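Local coordinates for protein fiber KNOB domain (PDB 4D63) that forms the trimeric head of an adenovirus fibre and binds the sialic acid of sialyllactose, consistent with a role in attachment to host cells, at residues F57-A62 with Y114-N119; P127-Q132 with S178-T183; L133-E138 with G169-I174. All blocks are in the same frame, centred on the assembly; numbering follows the deposited sequence.

Overall arrangement
From the N terminus, strand 53-59 comes first. Interaction 1 pairs its end with strand 113-120 and closes a 51-residue loop. Strand 129-137 follows and serves both other contacts. P127-Q132, which runs into this strand, meets S178-T183 in interaction 2; L133-E138, at its far end, pairs with G169-I174 in interaction 3. Interaction 3 is nested inside the loop that interaction 2 closes, while interaction 1 is complete before either opens. Interactions 1 and 2 lie on opposite sides of the chain's centre, about 17 Å apart between centres. Y114 of interaction 1 packs against I174 of interaction 3. Interactions 1 and 3 join neighbouring strands of the head domain's sheet; interaction 2 brings strand 181-185 against strand 129-137.

Interaction 1 (F57-A62 with Y114-N119); sequences FVTKTA and YIVPLN
V58 and N119 form an antiparallel hydrogen-bonded pair. V58 N donates to N119 O at 3.1 Å, and N119 N donates back to V58 O at 3.0 Å. Weaker CA-H...O contacts fill in between: F57 CA approaches N119 O, and L118 CA approaches V58 O.

The main apolar contact is between F57 and L118. L118 CD1 lies over one face of the F57 ring, 4.1 Å from the ring centroid, as a CH-pi contact. The other branch, L118 CD2, touches F57 CB at 3.8 Å. One branch thus covers the ring face and the other meets the carbon that carries the ring. F57 CG sits beside its own backbone N (chi1 -64°), which turns the ring toward L118. Y67 meets the same ring from the neighbouring strand. In the turn, the outer part of the K60 chain passes P117 at its CG, with K60 NZ 3.8 Å from P117 CG.

Two waters extend the polar contact. One donates to both V58 O and N119 OD1, so V58 O is gripped by a backbone N-H and a water. The other accepts from K60 N and donates to P117 O, bridging the turn to strand 113-120.

T59 OG1 accepts from T61 N at 3.3 Å, an ST turn, and also bonds D104. A62 N bonds T59 O and closes a type I beta turn. This is an antiparallel strand pair next to a type I beta turn, in the beta-sheet head of the fibre.

Interaction 2 (P127-Q132 with S178-T183); sequences PTIPVQ and SVMLFT
The F182 ring is the flat group of this contact, and I129 lies over one of its faces. I129 CD1 sits 4.0 Å from the F182 ring centroid, 21° off the ring normal, in a CH-pi contact offset toward the rim. I129 CG1 also comes close, 3.6 Å from F182 CE2. At the ring edge, in its plane, is P127 O, 3.7 Å from F182 CD2. I129 CG1 stands between its backbone N and carbonyl carbon (chi1 70°), and the extended chain beyond places CD1 over the ring face; the two side chains cross at about a right angle.

M180 continues the apolar row. I129 CD1 touches M180 CB at 3.8 Å, and V131 CG1 meets M180 CG at 3.9 Å. The methionine therefore bridges I129 and V131.

The row ends in a polar group at S178 and Q132. Q132 N donates to S178 OG at 3.1 Å. S178 OG in turn donates to Q132 OE1 at 3.3 Å, reaching a lone pair in the amide plane. The serine hydroxyl is thus held by the backbone and the side chain of one residue. The other end of that amide, Q132 NE2, bonds Q163 of the third subunit.

The two segments run nearly antiparallel, but they are too far apart along most of their length to pair as strands. Subunit contacts lie alongside: T128 OG1 bonds V179 N of the second subunit, and P130 packs on P130 of both neighbours. The chemistry implies a join made mainly by side chains, apolar at the I129 end. At the Q132 end, the buried serine is satisfied by a glutamine that also reaches across the trimer interface.

Interaction 3 (L133-E138 with G169-I174); sequences LEVILE and GNIKMI
I136 O accepts two backbone N-H groups from consecutive residues of the opposite strand. K172 N reaches it at 2.8 Å and M173 N at 3.2 Å, both in the plane of the carbonyl. K172 and M173 both face I136, which defines a classic beta bulge. The register shifts by one residue here: V135 pairs with I174 and I136 with M173, but L137 pairs with I171.

Backbone bonds hold both sides of the bulge. I136 N donates to M173 O at 2.7 Å, and E138 N donates to N170 O at 3.0 Å. The chain turns a corner at K172, within the broken strand 171-176, which lies between strands 129-137 and 98-101 in the head domain's antiparallel sheet. S102 bonds the chain at this corner, through I171 O.

The side chains divide between the two faces. I136 and M173 lie side by side, pointing the same way, with I136 CG1 4.0 Å from M173 CB. On the V135 and I174 face, L133 CD2 touches I174 CG2 at 3.7 Å. I171 lies next to V135, though the carbon contact modelled there is too short to be relied on. I171 CG1 also meets L137 CD2 at 3.8 Å. L137 CG sits beside its backbone N (chi1 -63°), with its branches toward I171 and the loop, where CD1 lies against the backbone of G169. K172 CB lies against I136 O, and the bent chain beyond brings CE near L137 O. Its NZ makes a weak hydrogen bond to N140.

Interaction 1 (F57-A62 with Y114-N119)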
loop_
_atom_site.group_PDB
_atom_site.type_symbol
_atom_site.label_atom_id
_atom_site.label_comp_id
_atom_site.label_asym_id
_atom_site.label_seq_id
_atom_site.Cartn_x
_atom_site.Cartn_y
_atom_site.Cartn_z
ATOM N N PHE A 57 -20.542 -2.893 -6.961
ATOM C CA PHE A 57 -21.185 -1.816 -6.285
ATOM C C PHE A 57 -21.716 -0.928 -7.376
ATOM O O PHE A 57 -21.265 -0.976 -8.529
ATOM C CB PHE A 57 -20.203 -1.002 -5.449
ATOM C CG PHE A 57 -19.561 -1.752 -4.316
ATOM C CD1 PHE A 57 -20.253 -1.992 -3.158
ATOM C CD2 PHE A 57 -18.240 -2.158 -4.395
ATOM C CE1 PHE A 57 -19.667 -2.650 -2.102
ATOM C CE2 PHE A 57 -17.646 -2.826 -3.346
ATOM C CZ PHE A 57 -18.358 -3.071 -2.191
ATOM N N VAL A 58 -22.663 -0.088 -6.997
ATOM C CA VAL A 58 -23.216 0.901 -7.894
ATOM C C VAL A 58 -23.214 2.238 -7.171
ATOM O O VAL A 58 -23.479 2.300 -5.966
ATOM C CB VAL A 58 -24.647 0.511 -8.334
ATOM C CG1 VAL A 58 -25.215 1.553 -9.288
ATOM C CG2 VAL A 58 -24.618 -0.865 -9.011
ATOM N N THR A 59 -22.879 3.300 -7.904
ATOM C CA THR A 59 -22.818 4.643 -7.337
ATOM C C THR A 59 -24.149 5.360 -7.485
ATOM O O THR A 59 -25.041 4.876 -8.168
ATOM C CB THR A 59 -21.755 5.506 -8.045
ATOM O OG1 THR A 59 -22.202 5.815 -9.366
ATOM C CG2 THR A 59 -20.382 4.771 -8.126
ATOM N N LYS A 60 -24.234 6.535 -6.860
ATOM C CA LYS A 60 -25.376 7.452 -6.956
ATOM C C LYS A 60 -25.772 7.790 -8.383
ATOM O O LYS A 60 -26.924 8.077 -8.644
ATOM C CB LYS A 60 -25.084 8.777 -6.225
ATOM C CG LYS A 60 -25.734 8.952 -4.854
ATOM C CD LYS A 60 -25.269 10.269 -4.205
ATOM C CE LYS A 60 -26.271 10.849 -3.197
ATOM N NZ LYS A 60 -26.428 10.038 -1.938
ATOM N N THR A 61 -24.814 7.807 -9.298
ATOM C CA THR A 61 -25.117 8.108 -10.689
ATOM C C THR A 61 -25.219 6.815 -11.480
ATOM O O THR A 61 -25.103 6.832 -12.695
ATOM C CB THR A 61 -24.041 9.024 -11.325
ATOM O OG1 THR A 61 -22.803 8.322 -11.461
ATOM C CG2 THR A 61 -23.815 10.259 -10.476
ATOM N N ALA A 62 -25.424 5.693 -10.796
ATOM C CA ALA A 62 -25.570 4.409 -11.460
ATOM C C ALA A 62 -24.302 3.906 -12.165
ATOM O O ALA A 62 -24.386 3.005 -13.013
ATOM C CB ALA A 62 -26.729 4.457 -12.446
ATOM N N TYR A 114 -13.371 12.510 0.199
ATOM C CA TYR A 114 -14.465 12.331 -0.748
ATOM C C TYR A 114 -15.138 10.993 -0.478
ATOM O O TYR A 114 -14.521 9.933 -0.545
ATOM C CB TYR A 114 -13.948 12.463 -2.196
ATOM C CG TYR A 114 -13.299 13.827 -2.399
ATOM C CD1 TYR A 114 -11.992 14.063 -1.974
ATOM C CD2 TYR A 114 -14.013 14.897 -2.939
ATOM C CE1 TYR A 114 -11.402 15.306 -2.120
ATOM C CE2 TYR A 114 -13.425 16.150 -3.082
ATOM C CZ TYR A 114 -12.126 16.353 -2.655
ATOM O OH TYR A 114 -11.526 17.601 -2.781
ATOM N N ILE A 115 -16.418 11.069 -0.153
ATOM C CA ILE A 115 -17.193 9.929 0.265
ATOM C C ILE A 115 -18.156 9.530 -0.835
ATOM O O ILE A 115 -18.997 10.336 -1.268
ATOM C CB ILE A 115 -17.985 10.249 1.550
ATOM C CG1 ILE A 115 -17.021 10.724 2.650
ATOM C CG2 ILE A 115 -18.786 9.031 1.986
ATOM C CD1 ILE A 115 -17.666 10.969 4.002
ATOM N N VAL A 116 -18.022 8.275 -1.258
ATOM C CA VAL A 116 -18.778 7.705 -2.350
ATOM C C VAL A 116 -19.765 6.676 -1.792
ATOM O O VAL A 116 -19.376 5.543 -1.555
ATOM C CB VAL A 116 -17.839 7.004 -3.364
ATOM C CG1 VAL A 116 -18.642 6.395 -4.517
ATOM C CG2 VAL A 116 -16.800 7.984 -3.905
ATOM N N PRO A 117 -21.045 7.071 -1.551
ATOM C CA PRO A 117 -22.039 6.077 -1.094
ATOM C C PRO A 117 -22.238 5.075 -2.177
ATOM O O PRO A 117 -22.246 5.457 -3.349
ATOM C CB PRO A 117 -23.328 6.885 -0.896
ATOM C CG PRO A 117 -23.114 8.143 -1.639
ATOM C CD PRO A 117 -21.632 8.412 -1.665
ATOM N N LEU A 118 -22.335 3.809 -1.791
ATOM C CA LEU A 118 -22.480 2.694 -2.735
ATOM C C LEU A 118 -23.722 1.858 -2.380
ATOM O O LEU A 118 -24.209 1.884 -1.241
ATOM C CB LEU A 118 -21.232 1.796 -2.684
ATOM C CG LEU A 118 -19.881 2.452 -3.040
ATOM C CD1 LEU A 118 -18.717 1.633 -2.510
ATOM C CD2 LEU A 118 -19.764 2.692 -4.538
ATOM N N ASN A 119 -24.227 1.129 -3.358
ATOM C CA ASN A 119 -25.295 0.181 -3.114
ATOM C C ASN A 119 -24.904 -1.196 -3.619
ATOM O O ASN A 119 -24.164 -1.340 -4.602
ATOM C CB ASN A 119 -26.622 0.663 -3.726
ATOM C CG ASN A 119 -27.449 1.477 -2.732
ATOM O OD1 ASN A 119 -27.391 2.711 -2.729
ATOM N ND2 ASN A 119 -28.192 0.782 -1.846
HETATM O O HOH W 1 -25.578 3.912 -4.653
HETATM O O HOH W 2 -21.964 7.425 -5.285
#

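Interaction 2 (P127-Q132 with S178-T183)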
loop_
_atom_site.group_PDB
_atom_site.type_symbol
_atom_site.label_atom_id
_atom_site.label_comp_id
_atom_site.label_asym_id
_atom_site.label_seq_id
_atom_site.Cartn_x
_atom_site.Cartn_y
_atom_site.Cartn_z
ATOM N N PRO A 127 -9.009 -2.310 5.517
ATOM C CA PRO A 127 -7.917 -1.408 5.825
ATOM C C PRO A 127 -7.830 -0.339 4.745
ATOM O O PRO A 127 -8.603 -0.340 3.760
ATOM C CB PRO A 127 -6.670 -2.306 5.838
ATOM C CG PRO A 127 -7.158 -3.653 5.397
ATOM C CD PRO A 127 -8.534 -3.499 4.817
ATOM N N THR A 128 -6.923 0.595 4.992
ATOM C CA THR A 128 -6.632 1.696 4.080
ATOM C C THR A 128 -5.596 1.232 3.102
ATOM O O THR A 128 -4.583 0.638 3.508
ATOM C CB THR A 128 -6.073 2.917 4.819
ATOM O OG1 THR A 128 -7.015 3.377 5.828
ATOM C CG2 THR A 128 -5.808 4.017 3.844
ATOM N N ILE A 129 -5.859 1.487 1.814
ATOM C CA ILE A 129 -4.875 1.251 0.767
ATOM C C ILE A 129 -4.517 2.532 0.062
ATOM O O ILE A 129 -5.383 3.348 -0.229
ATOM C CB ILE A 129 -5.284 0.132 -0.261
ATOM C CG1 ILE A 129 -6.425 0.543 -1.153
ATOM C CG2 ILE A 129 -5.662 -1.153 0.466
ATOM C CD1 ILE A 129 -6.564 -0.392 -2.325
ATOM N N PRO A 130 -3.202 2.740 -0.189
ATOM C CA PRO A 130 -2.815 3.865 -1.012
ATOM C C PRO A 130 -2.926 3.549 -2.507
ATOM O O PRO A 130 -2.698 2.412 -2.923
ATOM C CB PRO A 130 -1.364 4.127 -0.608
ATOM C CG PRO A 130 -1.036 3.140 0.476
ATOM C CD PRO A 130 -2.032 2.048 0.387
ATOM N N VAL A 131 -3.240 4.561 -3.295
ATOM C CA VAL A 131 -3.499 4.389 -4.720
ATOM C C VAL A 131 -2.945 5.593 -5.488
ATOM O O VAL A 131 -2.568 6.590 -4.874
ATOM C CB VAL A 131 -5.016 4.237 -5.020
ATOM C CG1 VAL A 131 -5.588 3.080 -4.243
ATOM C CG2 VAL A 131 -5.770 5.510 -4.702
ATOM N N GLN A 132 -2.891 5.471 -6.815
ATOM C CA GLN A 132 -2.508 6.566 -7.704
ATOM C C GLN A 132 -3.788 7.206 -8.076
ATOM O O GLN A 132 -4.676 6.541 -8.558
ATOM C CB GLN A 132 -1.880 6.096 -9.012
ATOM C CG GLN A 132 -0.675 5.242 -8.863
ATOM C CD GLN A 132 -0.356 4.452 -10.121
ATOM O OE1 GLN A 132 -0.862 3.334 -10.347
ATOM N NE2 GLN A 132 0.531 5.015 -10.928
ATOM N N SER A 178 -4.762 3.013 -10.147
ATOM C CA SER A 178 -4.208 1.829 -9.517
ATOM C C SER A 178 -5.198 0.673 -9.547
ATOM O O SER A 178 -6.392 0.899 -9.440
ATOM C CB SER A 178 -4.014 2.126 -8.013
ATOM O OG SER A 178 -2.715 2.556 -7.745
ATOM N N VAL A 179 -4.685 -0.557 -9.581
ATOM C CA VAL A 179 -5.496 -1.747 -9.353
ATOM C C VAL A 179 -5.621 -1.988 -7.841
ATOM O O VAL A 179 -4.620 -2.266 -7.143
ATOM C CB VAL A 179 -4.885 -3.002 -10.024
ATOM C CG1 VAL A 179 -5.800 -4.208 -9.807
ATOM C CG2 VAL A 179 -4.682 -2.755 -11.500
ATOM N N MET A 180 -6.842 -1.861 -7.346
ATOM C CA MET A 180 -7.141 -1.903 -5.920
ATOM C C MET A 180 -7.508 -3.302 -5.487
ATOM O O MET A 180 -8.423 -3.890 -6.031
ATOM C CB MET A 180 -8.338 -1.004 -5.589
ATOM C CG MET A 180 -8.033 0.486 -5.798
ATOM S SD MET A 180 -9.268 1.588 -5.079
ATOM C CE MET A 180 -10.731 1.006 -5.936
ATOM N N LEU A 181 -6.843 -3.794 -4.456
ATOM C CA LEU A 181 -7.276 -5.011 -3.780
ATOM C C LEU A 181 -7.206 -4.796 -2.261
ATOM O O LEU A 181 -6.214 -4.309 -1.741
ATOM C CB LEU A 181 -6.413 -6.211 -4.204
ATOM C CG LEU A 181 -6.682 -7.529 -3.448
ATOM C CD1 LEU A 181 -6.419 -8.698 -4.389
ATOM C CD2 LEU A 181 -5.835 -7.641 -2.175
ATOM N N PHE A 182 -8.285 -5.153 -1.576
ATOM C CA PHE A 182 -8.378 -5.031 -0.157
ATOM C C PHE A 182 -8.376 -6.411 0.444
ATOM O O PHE A 182 -9.192 -7.256 0.049
ATOM C CB PHE A 182 -9.695 -4.330 0.242
ATOM C CG PHE A 182 -9.855 -2.938 -0.321
ATOM C CD1 PHE A 182 -10.331 -2.741 -1.599
ATOM C CD2 PHE A 182 -9.518 -1.820 0.444
ATOM C CE1 PHE A 182 -10.477 -1.459 -2.094
ATOM C CE2 PHE A 182 -9.666 -0.561 -0.051
ATOM C CZ PHE A 182 -10.135 -0.379 -1.323
ATOM N N THR A 183 -7.506 -6.626 1.417
ATOM C CA THR A 183 -7.600 -7.778 2.304
ATOM C C THR A 183 -8.313 -7.311 3.599
ATOM O O THR A 183 -7.855 -6.379 4.244
ATOM C CB THR A 183 -6.226 -8.354 2.649
ATOM O OG1 THR A 183 -5.560 -8.794 1.447
ATOM C CG2 THR A 183 -6.391 -9.531 3.652
#

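Interaction 3 (L133-E138 with G169-I174)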
loop_
_atom_site.group_PDB
_atom_site.type_symbol
_atom_site.label_atom_id
_atom_site.label_comp_id
_atom_site.label_asym_id
_atom_site.label_seq_id
_atom_site.Cartn_x
_atom_site.Cartn_y
_atom_site.Cartn_z
ATOM N N LEU A 133 -3.885 8.499 -7.829
ATOM C CA LEU A 133 -5.037 9.285 -8.216
ATOM C C LEU A 133 -4.648 10.317 -9.223
ATOM O O LEU A 133 -3.545 10.811 -9.200
ATOM C CB LEU A 133 -5.546 10.096 -7.053
ATOM C CG LEU A 133 -6.225 9.326 -5.962
ATOM C CD1 LEU A 133 -6.754 10.387 -5.012
ATOM C CD2 LEU A 133 -7.312 8.429 -6.562
ATOM N N GLU A 134 -5.595 10.681 -10.058
ATOM C CA GLU A 134 -5.486 11.897 -10.795
ATOM C C GLU A 134 -6.749 12.651 -10.462
ATOM O O GLU A 134 -7.845 12.124 -10.589
ATOM C CB GLU A 134 -5.354 11.631 -12.294
ATOM C CG GLU A 134 -5.101 12.900 -13.073
ATOM C CD GLU A 134 -4.798 12.667 -14.532
ATOM O OE1 GLU A 134 -4.933 11.520 -15.022
ATOM O OE2 GLU A 134 -4.423 13.657 -15.185
ATOM N N VAL A 135 -6.572 13.876 -9.987
ATOM C CA VAL A 135 -7.646 14.709 -9.485
ATOM C C VAL A 135 -7.814 15.821 -10.509
ATOM O O VAL A 135 -6.893 16.605 -10.706
ATOM C CB VAL A 135 -7.240 15.269 -8.125
ATOM C CG1 VAL A 135 -8.209 16.338 -7.678
ATOM C CG2 VAL A 135 -7.180 14.141 -7.098
ATOM N N ILE A 136 -8.951 15.835 -11.208
ATOM C CA ILE A 136 -9.216 16.814 -12.270
ATOM C C ILE A 136 -10.045 17.965 -11.678
ATOM O O ILE A 136 -11.147 17.721 -11.163
ATOM C CB ILE A 136 -10.072 16.244 -13.441
ATOM C CG1 ILE A 136 -9.717 14.819 -13.845
ATOM C CG2 ILE A 136 -9.997 17.158 -14.657
ATOM C CD1 ILE A 136 -8.302 14.657 -14.267
ATOM N N LEU A 137 -9.542 19.196 -11.775
ATOM C CA LEU A 137 -10.280 20.376 -11.309
ATOM C C LEU A 137 -11.291 20.851 -12.352
ATOM O O LEU A 137 -11.212 20.477 -13.532
ATOM C CB LEU A 137 -9.308 21.509 -10.972
ATOM C CG LEU A 137 -8.319 21.267 -9.838
ATOM C CD1 LEU A 137 -7.628 22.557 -9.462
ATOM C CD2 LEU A 137 -9.019 20.699 -8.620
ATOM N N GLU A 138 -12.228 21.701 -11.932
ATOM C CA GLU A 138 -13.249 22.247 -12.858
ATOM C C GLU A 138 -12.686 23.040 -14.055
ATOM O O GLU A 138 -13.302 23.055 -15.122
ATOM C CB GLU A 138 -14.313 23.056 -12.111
ATOM C CG GLU A 138 -15.558 22.213 -11.824
ATOM C CD GLU A 138 -16.382 22.706 -10.650
ATOM O OE1 GLU A 138 -16.267 23.897 -10.283
ATOM O OE2 GLU A 138 -17.149 21.884 -10.093
ATOM N N GLY A 169 -8.575 24.543 -6.268
ATOM C CA GLY A 169 -9.809 24.568 -7.025
ATOM C C GLY A 169 -10.738 23.494 -6.512
ATOM O O GLY A 169 -10.354 22.712 -5.656
ATOM N N ASN A 170 -11.971 23.508 -7.013
ATOM C CA ASN A 170 -12.935 22.432 -6.810
ATOM C C ASN A 170 -12.711 21.270 -7.793
ATOM O O ASN A 170 -12.385 21.483 -8.970
ATOM C CB ASN A 170 -14.370 22.935 -7.001
ATOM C CG ASN A 170 -14.820 23.882 -5.904
ATOM O OD1 ASN A 170 -14.169 24.037 -4.864
ATOM N ND2 ASN A 170 -15.957 24.520 -6.132
ATOM N N ILE A 171 -12.954 20.054 -7.310
ATOM C CA ILE A 171 -12.700 18.832 -8.065
ATOM C C ILE A 171 -13.926 18.439 -8.888
ATOM O O ILE A 171 -15.041 18.372 -8.373
ATOM C CB ILE A 171 -12.220 17.717 -7.104
ATOM C CG1 ILE A 171 -10.820 18.088 -6.604
ATOM C CG2 ILE A 171 -12.170 16.348 -7.766
ATOM C CD1 ILE A 171 -10.339 17.249 -5.445
ATOM N N LYS A 172 -13.692 18.216 -10.182
ATOM C CA LYS A 172 -14.692 17.717 -11.126
ATOM C C LYS A 172 -14.691 16.164 -11.105
ATOM O O LYS A 172 -15.713 15.500 -11.281
ATOM C CB LYS A 172 -14.325 18.229 -12.538
ATOM C CG LYS A 172 -15.371 18.018 -13.639
ATOM C CD LYS A 172 -14.772 17.523 -14.969
ATOM C CE LYS A 172 -13.838 18.532 -15.643
ATOM N NZ LYS A 172 -14.551 19.770 -16.074
ATOM N N MET A 173 -13.526 15.581 -10.891
ATOM C CA MET A 173 -13.399 14.161 -11.112
ATOM C C MET A 173 -12.131 13.650 -10.449
ATOM O O MET A 173 -11.110 14.346 -10.415
ATOM C CB MET A 173 -13.392 13.884 -12.626
ATOM C CG MET A 173 -13.039 12.461 -13.035
ATOM S SD MET A 173 -13.095 12.179 -14.821
ATOM C CE MET A 173 -14.728 11.533 -15.112
ATOM N N ILE A 174 -12.216 12.440 -9.924
ATOM C CA ILE A 174 -11.080 11.727 -9.407
ATOM C C ILE A 174 -10.982 10.450 -10.227
ATOM O O ILE A 174 -11.973 9.703 -10.334
ATOM C CB ILE A 174 -11.290 11.404 -7.905
ATOM C CG1 ILE A 174 -11.365 12.718 -7.113
ATOM C CG2 ILE A 174 -10.177 10.552 -7.355
ATOM C CD1 ILE A 174 -11.706 12.566 -5.651
#